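Local coordinates for protein putative thioesterase (Escherichia coli, PDB 5UGZ) that releases intermediates as a type II thioesterase in the biosynthesis of colibactin by its NRPS/PKS assembly line, at residues S22-Y27 against M118-F123; G90-F95 against H109-H114; Y40-V45 against G247-T252; L70-A75 against G100-F105. One frame throughout, in Å; residues are numbered along the deposited sequence.

Interaction 1 (S22-Y27 against M118-F123); sequences SNISLY and MPCALF
Ile-24 and Leu-26 meet Cys-120 and Phe-123 across the width of a third strand, and all the direct contact is apolar. The tighter meeting is near the start of strand 24-29, against the residue just ahead of Ala-121, where Ile-24 CD1 lies 3.3 Å from Cys-120 SG and 4.0 Å from Cys-120 CB. Ile-24 has CG1 anti to its own N (chi1 170°) and runs on almost extended, which carries the terminal methyl out to the sulfur. Further along, the second pair is looser: Leu-26 CD1 comes obliquely to the ring of Phe-123, 4.4 Å from CE2. No hydrogen bond links the two segments, as the spacing explains: the CA atoms of Ile-24 and Cys-120 are 8.7 Å apart, close to two strand spacings.

The polar links run instead through strand 91-97, which lies between. Its backbone bonds to Ser-25 on one side and to Cys-120 and Phe-123 on the other, while Ala-93 touches both Leu-26 and Phe-123; its short methyl leaves those larger side chains able to reach each other over it. Helix 242-259 covers this face, with Val-249 packing on Leu-26 and Phe-123 alike. Such packing between next-but-one strands belongs to a parallel sheet covered by helices, here the central sheet of the alpha/beta-hydrolase fold expected of this family.

Interaction 2 (G90-F95 against H109-H114); sequences GDYAIF and HYILDH
Ile-94 of strand 91-97 and Ile-111 of helix 99-113 are the nearest backbone positions, with their CA atoms 11.3 Å apart, so the two segments meet only through their side chains. They belong to the first two elements of a beta-alpha-beta unit completed by strand 121-125, and the contact packs the helix against one face of the sheet. Ile-111 uses both of its branches: CG1 is anti to the carbonyl carbon (chi1 -72°) and CG2 anti to N, so that they diverge toward Ile-94 and Tyr-92. Its CD1 meets Ile-94 CD1 at 4.2 Å, methyl against methyl, while CG2 comes obliquely to the far end of Tyr-92, 3.4 Å from OH. The Tyr-92 and Ile-111 side chains run alongside in opposite senses, and Ile-94 CD1 lies in plane at the edge of the tyrosine ring. The phenol oxygen, although pressed against a methyl, has a polar partner: it is hydrogen-bonded to the carbonyl O of Asp-117, which fixes the end of the ring. Behind the contact, Tyr-80 and Phe-83 of helix 72-83 also pack on Ile-111.

Near the end of the helix a side chain folds back on the chain. His-114 ND1 donates to Tyr-110 O over 2.8 Å, with an N-H...O angle of 159°, and His-114 CE1 sits 3.2 Å above one face of the Tyr-110 ring, offset toward its rim.

Interaction 3 (Y40-V45 against G247-T252); sequences YKWRSV and GYVNQT
Asn-250 grips the backbone of Val-45: ND2 donates to Val-45 O over 2.9 Å, with an N-H...O angle of 158°. Its CG is anti to the carbonyl carbon (chi1 -74°), which directs the amide to the loop. The acceptor lies in the plane of that amide, whereas the donor is tilted from the carbonyl plane of Val-45 by 31°. The other direct meeting is apolar and looser: Val-249 CG2 comes obliquely to the Trp-42 ring, 4.5 Å from CZ3.

The next shell explains why these groups stay in place. Asn-250 OD1 accepts from the backbone N of Ser-47, so both ends of the amide are used and its rotation is fixed. A leucine here would probably leave Val-45 O and Ser-47 N without their mates and set the end of the loop free to shift from the helix. Within 40-45, Val-45 N binds Trp-42 O at 3.2 Å, and Lys-41 O takes both N and OG of Ser-44. The Trp-42 ring meets Phe-95 and Tyr-39 edge-to-face. Farther out, Lys-41 NZ forms a salt bridge with Asp-239, and its side chain makes a cation-pi contact with Phe-242.

The arrangement fastens the 3-10 turn between the first two strands to helix 242-259, the C-terminal helix that covers one face of the sheet in this alpha/beta-hydrolase fold.

Interaction 4 (L70-A75 against G100-F105); sequences LTMVDA and GGIMAF
The helix that follows the probable nucleophile elbow, with Gly-100 as the last glycine of its GxSxG pattern, packs through Ile-102 and Met-103 against Met-72 and Ala-75 in the first turn of helix 72-83. The side-chain contacts are apolar and buried, and two methionines carry most of them. Met-72 leaves its backbone with CG anti to N (chi1 176°) and then bends twice, which brings SD to 3.7 Å from Met-103 CG and turns CE onto Ile-102 CG2, also at 3.7 Å. The Met-72 chain runs at about a right angle to Ile-102. Met-103 answers in the other direction: bent at its last torsion (chi3 60°), it lays CE against Ala-75, 3.5 Å from CB and 3.6 Å from the carbonyl O. The small Ala-75 side chain probably leaves room for this methyl to approach the helix backbone.

Thr-71 stands at the N-cap position of helix 72-83 without a side-chain capping bond; its backbone O accepts from Ala-75 N at 2.8 Å. A bound beta-mercaptoethanol, probably from crystallisation, lies about 5 Å from the side chain of Ala-75. The methionine contact thus packs the start of helix 72-83 against the helix after the probable nucleophile elbow, an element characteristic of alpha/beta hydrolases.

In the fold
From the N terminus, the first strand enters interaction 1, which closes only when the chain returns at 118-123. Before that, 40-45 opens interaction 3, whose partner 247-252 comes near the C terminus, so interactions 1 and 3 cross. Interactions 4 and 2 both fall within the spans of these two: 70-75 opens one, 90-95 the other, and they close in the same order at 100-105 and 109-114, crossing each other on the shared helix 99-113. Interaction 1 ties strands within the sheet, interaction 2 packs helix 99-113 on it, and interaction 3 fastens the connection after the first strand to the C-terminal helix. Interaction 4 joins two helices, touching interaction 2 where Ile-94 CG2 meets Ala-104 CB at 3.6 Å.

Interaction 1 (S22-Y27 against M118-F123)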
loop_
_atom_site.group_PDB
_atom_site.type_symbol
_atom_site.label_atom_id
_atom_site.label_comp_id
_atom_site.label_asym_id
_atom_site.label_seq_id
_atom_site.Cartn_x
_atom_site.Cartn_y
_atom_site.Cartn_z
ATOM N N SER A 22 17.082 -19.545 3.149
ATOM C CA SER A 22 16.722 -18.587 4.197
ATOM C C SER A 22 15.231 -18.303 4.144
ATOM O O SER A 22 14.531 -18.868 3.302
ATOM C CB SER A 22 17.521 -17.286 4.049
ATOM O OG SER A 22 17.000 -16.260 4.887
ATOM N N ASN A 23 14.741 -17.452 5.044
ATOM C CA ASN A 23 13.360 -16.985 5.016
ATOM C C ASN A 23 13.319 -15.474 4.788
ATOM O O ASN A 23 14.266 -14.752 5.120
ATOM C CB ASN A 23 12.632 -17.361 6.317
ATOM C CG ASN A 23 11.166 -16.947 6.322
ATOM O OD1 ASN A 23 10.780 -16.037 7.051
ATOM N ND2 ASN A 23 10.341 -17.635 5.543
ATOM N N ILE A 24 12.225 -15.002 4.193
ATOM C CA ILE A 24 11.993 -13.576 3.991
ATOM C C ILE A 24 10.555 -13.253 4.360
ATOM O O ILE A 24 9.623 -13.935 3.925
ATOM C CB ILE A 24 12.258 -13.126 2.550
ATOM C CG1 ILE A 24 11.756 -11.694 2.373
ATOM C CG2 ILE A 24 11.564 -14.041 1.587
ATOM C CD1 ILE A 24 12.415 -10.963 1.232
ATOM N N SER A 25 10.370 -12.199 5.138
ATOM C CA SER A 25 9.041 -11.763 5.529
ATOM C C SER A 25 8.592 -10.618 4.632
ATOM O O SER A 25 9.343 -9.661 4.406
ATOM C CB SER A 25 9.028 -11.352 6.993
ATOM O OG SER A 25 9.459 -12.440 7.781
ATOM N N LEU A 26 7.382 -10.742 4.112
ATOM C CA LEU A 26 6.753 -9.751 3.251
ATOM C C LEU A 26 5.642 -9.066 4.039
ATOM O O LEU A 26 4.600 -9.673 4.294
ATOM C CB LEU A 26 6.198 -10.425 2.004
ATOM C CG LEU A 26 5.345 -9.564 1.084
ATOM C CD1 LEU A 26 6.218 -8.575 0.320
ATOM C CD2 LEU A 26 4.546 -10.474 0.139
ATOM N N TYR A 27 5.876 -7.812 4.424
ATOM C CA TYR A 27 4.900 -6.976 5.109
ATOM C C TYR A 27 4.019 -6.304 4.068
ATOM O O TYR A 27 4.526 -5.657 3.147
ATOM C CB TYR A 27 5.609 -5.933 5.987
ATOM C CG TYR A 27 6.451 -6.601 7.077
ATOM C CD1 TYR A 27 7.787 -6.943 6.860
ATOM C CD2 TYR A 27 5.884 -6.948 8.292
ATOM C CE1 TYR A 27 8.528 -7.587 7.843
ATOM C CE2 TYR A 27 6.611 -7.587 9.267
ATOM C CZ TYR A 27 7.923 -7.912 9.041
ATOM O OH TYR A 27 8.623 -8.550 10.041
ATOM N N MET A 118 18.242 -2.325 5.216
ATOM C CA MET A 118 17.445 -2.040 4.030
ATOM C C MET A 118 16.606 -3.265 3.646
ATOM O O MET A 118 17.079 -4.396 3.763
ATOM C CB MET A 118 18.385 -1.650 2.886
ATOM C CG MET A 118 17.748 -1.149 1.602
ATOM S SD MET A 118 17.219 0.578 1.555
ATOM C CE MET A 118 18.649 1.436 2.201
ATOM N N PRO A 119 15.350 -3.076 3.209
ATOM C CA PRO A 119 14.593 -4.198 2.640
ATOM C C PRO A 119 15.281 -4.788 1.412
ATOM O O PRO A 119 16.145 -4.160 0.799
ATOM C CB PRO A 119 13.248 -3.565 2.261
ATOM C CG PRO A 119 13.541 -2.079 2.198
ATOM C CD PRO A 119 14.547 -1.841 3.252
ATOM N N CYS A 120 14.863 -6.016 1.065
ATOM C CA CYS A 120 15.249 -6.664 -0.196
ATOM C C CYS A 120 14.746 -5.887 -1.402
ATOM O O CYS A 120 15.476 -5.687 -2.387
ATOM C CB CYS A 120 14.644 -8.071 -0.293
ATOM S SG CYS A 120 15.170 -9.285 0.827
ATOM N N ALA A 121 13.461 -5.541 -1.373
ATOM C CA ALA A 121 12.712 -4.957 -2.472
ATOM C C ALA A 121 11.466 -4.320 -1.892
ATOM O O ALA A 121 11.044 -4.639 -0.779
ATOM C CB ALA A 121 12.313 -5.997 -3.518
ATOM N N LEU A 122 10.886 -3.420 -2.674
ATOM C CA LEU A 122 9.704 -2.662 -2.305
ATOM C C LEU A 122 8.761 -2.682 -3.485
ATOM O O LEU A 122 9.201 -2.544 -4.627
ATOM C CB LEU A 122 10.032 -1.197 -1.938
ATOM C CG LEU A 122 10.832 -0.942 -0.654
ATOM C CD1 LEU A 122 11.367 0.470 -0.672
ATOM C CD2 LEU A 122 9.992 -1.162 0.591
ATOM N N PHE A 123 7.469 -2.842 -3.200
ATOM C CA PHE A 123 6.417 -2.910 -4.208
ATOM C C PHE A 123 5.416 -1.808 -3.911
ATOM O O PHE A 123 4.850 -1.766 -2.816
ATOM C CB PHE A 123 5.728 -4.282 -4.202
ATOM C CG PHE A 123 6.675 -5.437 -4.333
ATOM C CD1 PHE A 123 7.011 -5.933 -5.583
ATOM C CD2 PHE A 123 7.247 -6.017 -3.208
ATOM C CE1 PHE A 123 7.886 -7.000 -5.715
ATOM C CE2 PHE A 123 8.133 -7.075 -3.329
ATOM C CZ PHE A 123 8.455 -7.565 -4.593
#

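Interaction 2 (G90-F95 against H109-H114)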
loop_
_atom_site.group_PDB
_atom_site.type_symbol
_atom_site.label_atom_id
_atom_site.label_comp_id
_atom_site.label_asym_id
_atom_site.label_seq_id
_atom_site.Cartn_x
_atom_site.Cartn_y
_atom_site.Cartn_z
ATOM N N GLY A 90 16.106 -10.409 9.708
ATOM C CA GLY A 90 16.408 -11.074 8.456
ATOM C C GLY A 90 16.062 -10.231 7.240
ATOM O O GLY A 90 15.930 -9.007 7.316
ATOM N N ASP A 91 15.914 -10.910 6.099
ATOM C CA ASP A 91 15.438 -10.276 4.876
ATOM C C ASP A 91 13.957 -9.933 4.960
ATOM O O ASP A 91 13.161 -10.662 5.548
ATOM C CB ASP A 91 15.647 -11.195 3.678
ATOM C CG ASP A 91 17.068 -11.668 3.564
ATOM O OD1 ASP A 91 17.940 -10.857 3.180
ATOM O OD2 ASP A 91 17.314 -12.850 3.868
ATOM N N TYR A 92 13.575 -8.843 4.306
ATOM C CA TYR A 92 12.163 -8.484 4.256
ATOM C C TYR A 92 11.901 -7.580 3.058
ATOM O O TYR A 92 12.809 -6.940 2.520
ATOM C CB TYR A 92 11.721 -7.815 5.569
ATOM C CG TYR A 92 12.265 -6.418 5.773
ATOM C CD1 TYR A 92 11.537 -5.312 5.368
ATOM C CD2 TYR A 92 13.500 -6.208 6.365
ATOM C CE1 TYR A 92 12.012 -4.059 5.539
ATOM C CE2 TYR A 92 14.003 -4.931 6.531
ATOM C CZ TYR A 92 13.244 -3.857 6.116
ATOM O OH TYR A 92 13.696 -2.562 6.279
ATOM N N ALA A 93 10.642 -7.561 2.635
ATOM C CA ALA A 93 10.145 -6.667 1.600
ATOM C C ALA A 93 8.889 -5.996 2.130
ATOM O O ALA A 93 8.357 -6.387 3.163
ATOM C CB ALA A 93 9.833 -7.414 0.303
ATOM N N ILE A 94 8.410 -4.981 1.412
ATOM C CA ILE A 94 7.193 -4.265 1.772
ATOM C C ILE A 94 6.355 -4.050 0.524
ATOM O O ILE A 94 6.858 -3.546 -0.484
ATOM C CB ILE A 94 7.487 -2.916 2.447
ATOM C CG1 ILE A 94 8.609 -3.105 3.476
ATOM C CG2 ILE A 94 6.185 -2.338 3.050
ATOM C CD1 ILE A 94 8.959 -1.885 4.272
ATOM N N PHE A 95 5.082 -4.438 0.594
ATOM C CA PHE A 95 4.114 -4.210 -0.461
ATOM C C PHE A 95 2.997 -3.350 0.112
ATOM O O PHE A 95 2.543 -3.592 1.230
ATOM C CB PHE A 95 3.544 -5.551 -0.998
ATOM C CG PHE A 95 2.484 -5.388 -2.051
ATOM C CD1 PHE A 95 1.178 -5.046 -1.703
ATOM C CD2 PHE A 95 2.787 -5.569 -3.393
ATOM C CE1 PHE A 95 0.191 -4.878 -2.669
ATOM C CE2 PHE A 95 1.794 -5.410 -4.373
ATOM C CZ PHE A 95 0.497 -5.062 -4.003
ATOM N N HIS A 109 11.462 4.313 5.296
ATOM C CA HIS A 109 12.400 5.317 5.785
ATOM C C HIS A 109 12.353 5.440 7.302
ATOM O O HIS A 109 13.385 5.687 7.926
ATOM C CB HIS A 109 12.127 6.656 5.108
ATOM C CG HIS A 109 12.583 6.707 3.678
ATOM N ND1 HIS A 109 13.895 6.933 3.324
ATOM C CD2 HIS A 109 11.903 6.559 2.515
ATOM C CE1 HIS A 109 14.004 6.928 2.007
ATOM N NE2 HIS A 109 12.808 6.706 1.492
ATOM N N TYR A 110 11.178 5.236 7.913
ATOM C CA TYR A 110 11.054 5.270 9.369
ATOM C C TYR A 110 11.749 4.069 10.001
ATOM O O TYR A 110 12.347 4.182 11.075
ATOM C CB TYR A 110 9.562 5.317 9.734
ATOM C CG TYR A 110 9.167 5.431 11.203
ATOM C CD1 TYR A 110 8.929 6.675 11.796
ATOM C CD2 TYR A 110 8.966 4.292 11.975
ATOM C CE1 TYR A 110 8.529 6.783 13.122
ATOM C CE2 TYR A 110 8.574 4.393 13.298
ATOM C CZ TYR A 110 8.369 5.644 13.864
ATOM O OH TYR A 110 7.983 5.734 15.177
ATOM N N ILE A 111 11.667 2.907 9.353
ATOM C CA ILE A 111 12.428 1.739 9.785
ATOM C C ILE A 111 13.921 2.041 9.714
ATOM O O ILE A 111 14.668 1.818 10.673
ATOM C CB ILE A 111 12.046 0.516 8.922
ATOM C CG1 ILE A 111 10.633 0.022 9.272
ATOM C CG2 ILE A 111 13.090 -0.609 9.012
ATOM C CD1 ILE A 111 9.994 -0.873 8.216
ATOM N N LEU A 112 14.368 2.582 8.576
ATOM C CA LEU A 112 15.775 2.938 8.409
ATOM C C LEU A 112 16.223 3.979 9.440
ATOM O O LEU A 112 17.315 3.858 10.007
ATOM C CB LEU A 112 16.021 3.434 6.979
ATOM C CG LEU A 112 16.132 2.350 5.894
ATOM C CD1 LEU A 112 16.095 2.982 4.528
ATOM C CD2 LEU A 112 17.402 1.566 6.052
ATOM N N ASP A 113 15.394 5.001 9.707
ATOM C CA ASP A 113 15.688 5.955 10.787
ATOM C C ASP A 113 15.879 5.281 12.141
ATOM O O ASP A 113 16.503 5.871 13.033
ATOM C CB ASP A 113 14.569 6.989 10.952
ATOM C CG ASP A 113 14.426 7.896 9.768
ATOM O OD1 ASP A 113 15.365 7.972 8.947
ATOM O OD2 ASP A 113 13.364 8.542 9.666
ATOM N N HIS A 114 15.314 4.090 12.335
ATOM C CA HIS A 114 15.494 3.346 13.571
ATOM C C HIS A 114 16.753 2.484 13.579
ATOM O O HIS A 114 17.116 1.952 14.629
ATOM C CB HIS A 114 14.259 2.481 13.839
ATOM C CG HIS A 114 13.144 3.225 14.507
ATOM N ND1 HIS A 114 12.348 4.126 13.839
ATOM C CD2 HIS A 114 12.713 3.223 15.789
ATOM C CE1 HIS A 114 11.459 4.627 14.676
ATOM N NE2 HIS A 114 11.662 4.099 15.867
#

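Interaction 3 (Y40-V45 against G247-T252)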
loop_
_atom_site.group_PDB
_atom_site.type_symbol
_atom_site.label_atom_id
_atom_site.label_comp_id
_atom_site.label_asym_id
_atom_site.label_seq_id
_atom_site.Cartn_x
_atom_site.Cartn_y
_atom_site.Cartn_z
ATOM N N TYR A 40 -4.835 -12.108 3.081
ATOM C CA TYR A 40 -4.852 -13.477 3.601
ATOM C C TYR A 40 -4.761 -14.498 2.467
ATOM O O TYR A 40 -4.092 -15.532 2.608
ATOM C CB TYR A 40 -6.114 -13.748 4.425
ATOM C CG TYR A 40 -6.265 -13.008 5.749
ATOM C CD1 TYR A 40 -5.204 -12.369 6.361
ATOM C CD2 TYR A 40 -7.497 -12.982 6.389
ATOM C CE1 TYR A 40 -5.374 -11.709 7.587
ATOM C CE2 TYR A 40 -7.681 -12.337 7.589
ATOM C CZ TYR A 40 -6.629 -11.702 8.196
ATOM O OH TYR A 40 -6.883 -11.050 9.403
ATOM N N LYS A 41 -5.429 -14.219 1.334
ATOM C CA LYS A 41 -5.473 -15.127 0.192
ATOM C C LYS A 41 -4.120 -15.257 -0.501
ATOM O O LYS A 41 -3.928 -16.191 -1.297
ATOM C CB LYS A 41 -6.525 -14.647 -0.811
ATOM C CG LYS A 41 -6.249 -13.251 -1.368
ATOM C CD LYS A 41 -7.331 -12.815 -2.329
ATOM C CE LYS A 41 -7.137 -11.382 -2.801
ATOM N NZ LYS A 41 -7.461 -10.384 -1.739
ATOM N N TRP A 42 -3.190 -14.330 -0.237
ATOM C CA TRP A 42 -1.870 -14.396 -0.840
ATOM C C TRP A 42 -1.093 -15.627 -0.399
ATOM O O TRP A 42 -0.146 -16.027 -1.085
ATOM C CB TRP A 42 -1.063 -13.144 -0.490
ATOM C CG TRP A 42 -1.487 -11.926 -1.242
ATOM C CD1 TRP A 42 -2.747 -11.603 -1.649
ATOM C CD2 TRP A 42 -0.632 -10.874 -1.695
ATOM N NE1 TRP A 42 -2.729 -10.406 -2.315
ATOM C CE2 TRP A 42 -1.441 -9.937 -2.353
ATOM C CE3 TRP A 42 0.741 -10.638 -1.605
ATOM C CZ2 TRP A 42 -0.921 -8.792 -2.933
ATOM C CZ3 TRP A 42 1.252 -9.502 -2.171
ATOM C CH2 TRP A 42 0.428 -8.596 -2.834
ATOM N N ARG A 43 -1.445 -16.219 0.743
ATOM C CA ARG A 43 -0.717 -17.385 1.227
ATOM C C ARG A 43 -0.944 -18.625 0.369
ATOM O O ARG A 43 -0.275 -19.641 0.581
ATOM C CB ARG A 43 -1.096 -17.661 2.675
ATOM C CG ARG A 43 0.073 -17.517 3.621
ATOM C CD ARG A 43 -0.393 -17.683 5.051
ATOM N NE ARG A 43 -0.861 -19.045 5.284
ATOM C CZ ARG A 43 -1.954 -19.361 5.968
ATOM N NH1 ARG A 43 -2.724 -18.411 6.492
ATOM N NH2 ARG A 43 -2.286 -20.632 6.111
ATOM N N SER A 44 -1.828 -18.563 -0.625
ATOM C CA SER A 44 -2.034 -19.706 -1.503
ATOM C C SER A 44 -1.178 -19.658 -2.768
ATOM O O SER A 44 -1.168 -20.640 -3.519
ATOM C CB SER A 44 -3.520 -19.826 -1.887
ATOM O OG SER A 44 -3.869 -18.905 -2.911
ATOM N N VAL A 45 -0.477 -18.551 -3.024
ATOM C CA VAL A 45 0.376 -18.424 -4.205
ATOM C C VAL A 45 1.794 -17.963 -3.877
ATOM O O VAL A 45 2.714 -18.172 -4.691
ATOM C CB VAL A 45 -0.275 -17.472 -5.242
ATOM C CG1 VAL A 45 -1.302 -18.222 -6.072
ATOM C CG2 VAL A 45 -0.983 -16.323 -4.550
ATOM N N GLY A 247 2.575 -13.549 -8.506
ATOM C CA GLY A 247 3.516 -14.165 -9.432
ATOM C C GLY A 247 4.746 -13.302 -9.645
ATOM O O GLY A 247 5.870 -13.808 -9.717
ATOM N N TYR A 248 4.546 -11.980 -9.717
ATOM C CA TYR A 248 5.624 -11.007 -9.879
ATOM C C TYR A 248 6.413 -10.785 -8.593
ATOM O O TYR A 248 7.641 -10.656 -8.631
ATOM C CB TYR A 248 5.039 -9.686 -10.373
ATOM C CG TYR A 248 4.641 -9.769 -11.811
ATOM C CD1 TYR A 248 5.615 -9.958 -12.787
ATOM C CD2 TYR A 248 3.316 -9.693 -12.208
ATOM C CE1 TYR A 248 5.290 -10.054 -14.119
ATOM C CE2 TYR A 248 2.976 -9.789 -13.559
ATOM C CZ TYR A 248 3.984 -9.972 -14.509
ATOM O OH TYR A 248 3.722 -10.077 -15.860
ATOM N N VAL A 249 5.729 -10.693 -7.452
ATOM C CA VAL A 249 6.432 -10.641 -6.173
ATOM C C VAL A 249 7.350 -11.842 -6.040
ATOM O O VAL A 249 8.505 -11.715 -5.609
ATOM C CB VAL A 249 5.432 -10.561 -4.996
ATOM C CG1 VAL A 249 6.129 -10.806 -3.681
ATOM C CG2 VAL A 249 4.753 -9.207 -4.961
ATOM N N ASN A 250 6.852 -13.028 -6.417
ATOM C CA ASN A 250 7.644 -14.256 -6.321
ATOM C C ASN A 250 8.901 -14.171 -7.180
ATOM O O ASN A 250 9.994 -14.514 -6.727
ATOM C CB ASN A 250 6.800 -15.468 -6.734
ATOM C CG ASN A 250 5.770 -15.877 -5.673
ATOM O OD1 ASN A 250 5.844 -15.472 -4.511
ATOM N ND2 ASN A 250 4.809 -16.702 -6.082
ATOM N N GLN A 251 8.752 -13.705 -8.424
ATOM C CA GLN A 251 9.855 -13.617 -9.381
ATOM C C GLN A 251 10.851 -12.526 -9.015
ATOM O O GLN A 251 12.043 -12.646 -9.323
ATOM C CB GLN A 251 9.296 -13.349 -10.772
ATOM C CG GLN A 251 10.288 -12.710 -11.704
ATOM C CD GLN A 251 9.618 -12.046 -12.871
ATOM O OE1 GLN A 251 8.831 -11.120 -12.709
ATOM N NE2 GLN A 251 9.916 -12.523 -14.057
ATOM N N THR A 252 10.381 -11.451 -8.384
ATOM C CA THR A 252 11.276 -10.415 -7.877
ATOM C C THR A 252 12.179 -10.954 -6.775
ATOM O O THR A 252 13.395 -10.712 -6.771
ATOM C CB THR A 252 10.451 -9.248 -7.355
ATOM O OG1 THR A 252 9.630 -8.762 -8.419
ATOM C CG2 THR A 252 11.364 -8.131 -6.838
#

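Interaction 4 (L70-A75 against G100-F105)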
loop_
_atom_site.group_PDB
_atom_site.type_symbol
_atom_site.label_atom_id
_atom_site.label_comp_id
_atom_site.label_asym_id
_atom_site.label_seq_id
_atom_site.Cartn_x
_atom_site.Cartn_y
_atom_site.Cartn_z
ATOM N N LEU A 70 -4.500 9.794 13.238
ATOM C CA LEU A 70 -4.763 11.224 13.121
ATOM C C LEU A 70 -4.006 11.827 11.942
ATOM O O LEU A 70 -4.554 12.629 11.187
ATOM C CB LEU A 70 -4.382 11.946 14.415
ATOM C CG LEU A 70 -5.542 12.465 15.268
ATOM C CD1 LEU A 70 -5.591 13.985 15.242
ATOM C CD2 LEU A 70 -6.863 11.875 14.797
ATOM N N THR A 71 -2.744 11.436 11.793
ATOM C CA THR A 71 -1.912 11.939 10.707
ATOM C C THR A 71 -0.981 10.857 10.168
ATOM O O THR A 71 -0.652 9.901 10.870
ATOM C CB THR A 71 -1.069 13.148 11.155
ATOM O OG1 THR A 71 -0.629 12.954 12.505
ATOM C CG2 THR A 71 -1.886 14.428 11.072
ATOM N N MET A 72 -0.562 11.017 8.918
ATOM C CA MET A 72 0.334 10.061 8.275
ATOM C C MET A 72 1.488 9.687 9.190
ATOM O O MET A 72 1.884 8.518 9.250
ATOM C CB MET A 72 0.866 10.628 6.958
ATOM C CG MET A 72 1.898 9.733 6.262
ATOM S SD MET A 72 1.165 8.233 5.584
ATOM C CE MET A 72 -0.025 8.936 4.439
ATOM N N VAL A 73 2.049 10.656 9.914
ATOM C CA VAL A 73 3.181 10.315 10.760
ATOM C C VAL A 73 2.740 9.428 11.910
ATOM O O VAL A 73 3.468 8.510 12.302
ATOM C CB VAL A 73 3.906 11.571 11.264
ATOM C CG1 VAL A 73 3.012 12.392 12.142
ATOM C CG2 VAL A 73 5.114 11.143 12.048
ATOM N N ASP A 74 1.555 9.687 12.474
ATOM C CA ASP A 74 1.035 8.820 13.537
ATOM C C ASP A 74 0.694 7.438 13.009
ATOM O O ASP A 74 0.916 6.432 13.694
ATOM C CB ASP A 74 -0.211 9.420 14.177
ATOM C CG ASP A 74 0.084 10.654 14.976
ATOM O OD1 ASP A 74 -0.858 11.419 15.258
ATOM O OD2 ASP A 74 1.252 10.862 15.326
ATOM N N ALA A 75 0.116 7.373 11.815
ATOM C CA ALA A 75 -0.202 6.085 11.215
ATOM C C ALA A 75 1.054 5.272 10.919
ATOM O O ALA A 75 1.032 4.043 11.042
ATOM C CB ALA A 75 -1.020 6.303 9.951
ATOM N N GLY A 100 -1.674 2.474 1.093
ATOM C CA GLY A 100 -0.710 1.548 1.637
ATOM C C GLY A 100 0.647 1.664 0.993
ATOM O O GLY A 100 1.647 1.267 1.599
ATOM N N GLY A 101 0.708 2.194 -0.223
ATOM C CA GLY A 101 1.974 2.387 -0.911
ATOM C C GLY A 101 2.704 3.614 -0.403
ATOM O O GLY A 101 3.922 3.580 -0.233
ATOM N N ILE A 102 1.962 4.705 -0.169
ATOM C CA ILE A 102 2.527 5.895 0.476
ATOM C C ILE A 102 2.992 5.557 1.882
ATOM O O ILE A 102 4.057 5.991 2.328
ATOM C CB ILE A 102 1.495 7.040 0.508
ATOM C CG1 ILE A 102 1.221 7.598 -0.894
ATOM C CG2 ILE A 102 1.960 8.145 1.430
ATOM C CD1 ILE A 102 2.420 8.255 -1.569
ATOM N N MET A 103 2.189 4.784 2.606
ATOM C CA MET A 103 2.572 4.351 3.941
ATOM C C MET A 103 3.769 3.416 3.897
ATOM O O MET A 103 4.653 3.510 4.746
ATOM C CB MET A 103 1.377 3.696 4.643
ATOM C CG MET A 103 0.260 4.685 4.939
ATOM S SD MET A 103 -0.990 4.178 6.151
ATOM C CE MET A 103 0.018 3.925 7.597
ATOM N N ALA A 104 3.824 2.516 2.913
ATOM C CA ALA A 104 5.008 1.679 2.745
ATOM C C ALA A 104 6.255 2.524 2.510
ATOM O O ALA A 104 7.321 2.241 3.072
ATOM C CB ALA A 104 4.807 0.694 1.600
ATOM N N PHE A 105 6.143 3.563 1.682
ATOM C CA PHE A 105 7.285 4.431 1.427
ATOM C C PHE A 105 7.748 5.124 2.699
ATOM O O PHE A 105 8.944 5.153 3.003
ATOM C CB PHE A 105 6.934 5.475 0.370
ATOM C CG PHE A 105 8.025 6.488 0.156
ATOM C CD1 PHE A 105 9.123 6.189 -0.634
ATOM C CD2 PHE A 105 7.954 7.736 0.755
ATOM C CE1 PHE A 105 10.136 7.131 -0.821
ATOM C CE2 PHE A 105 8.944 8.673 0.577
ATOM C CZ PHE A 105 10.043 8.373 -0.216
#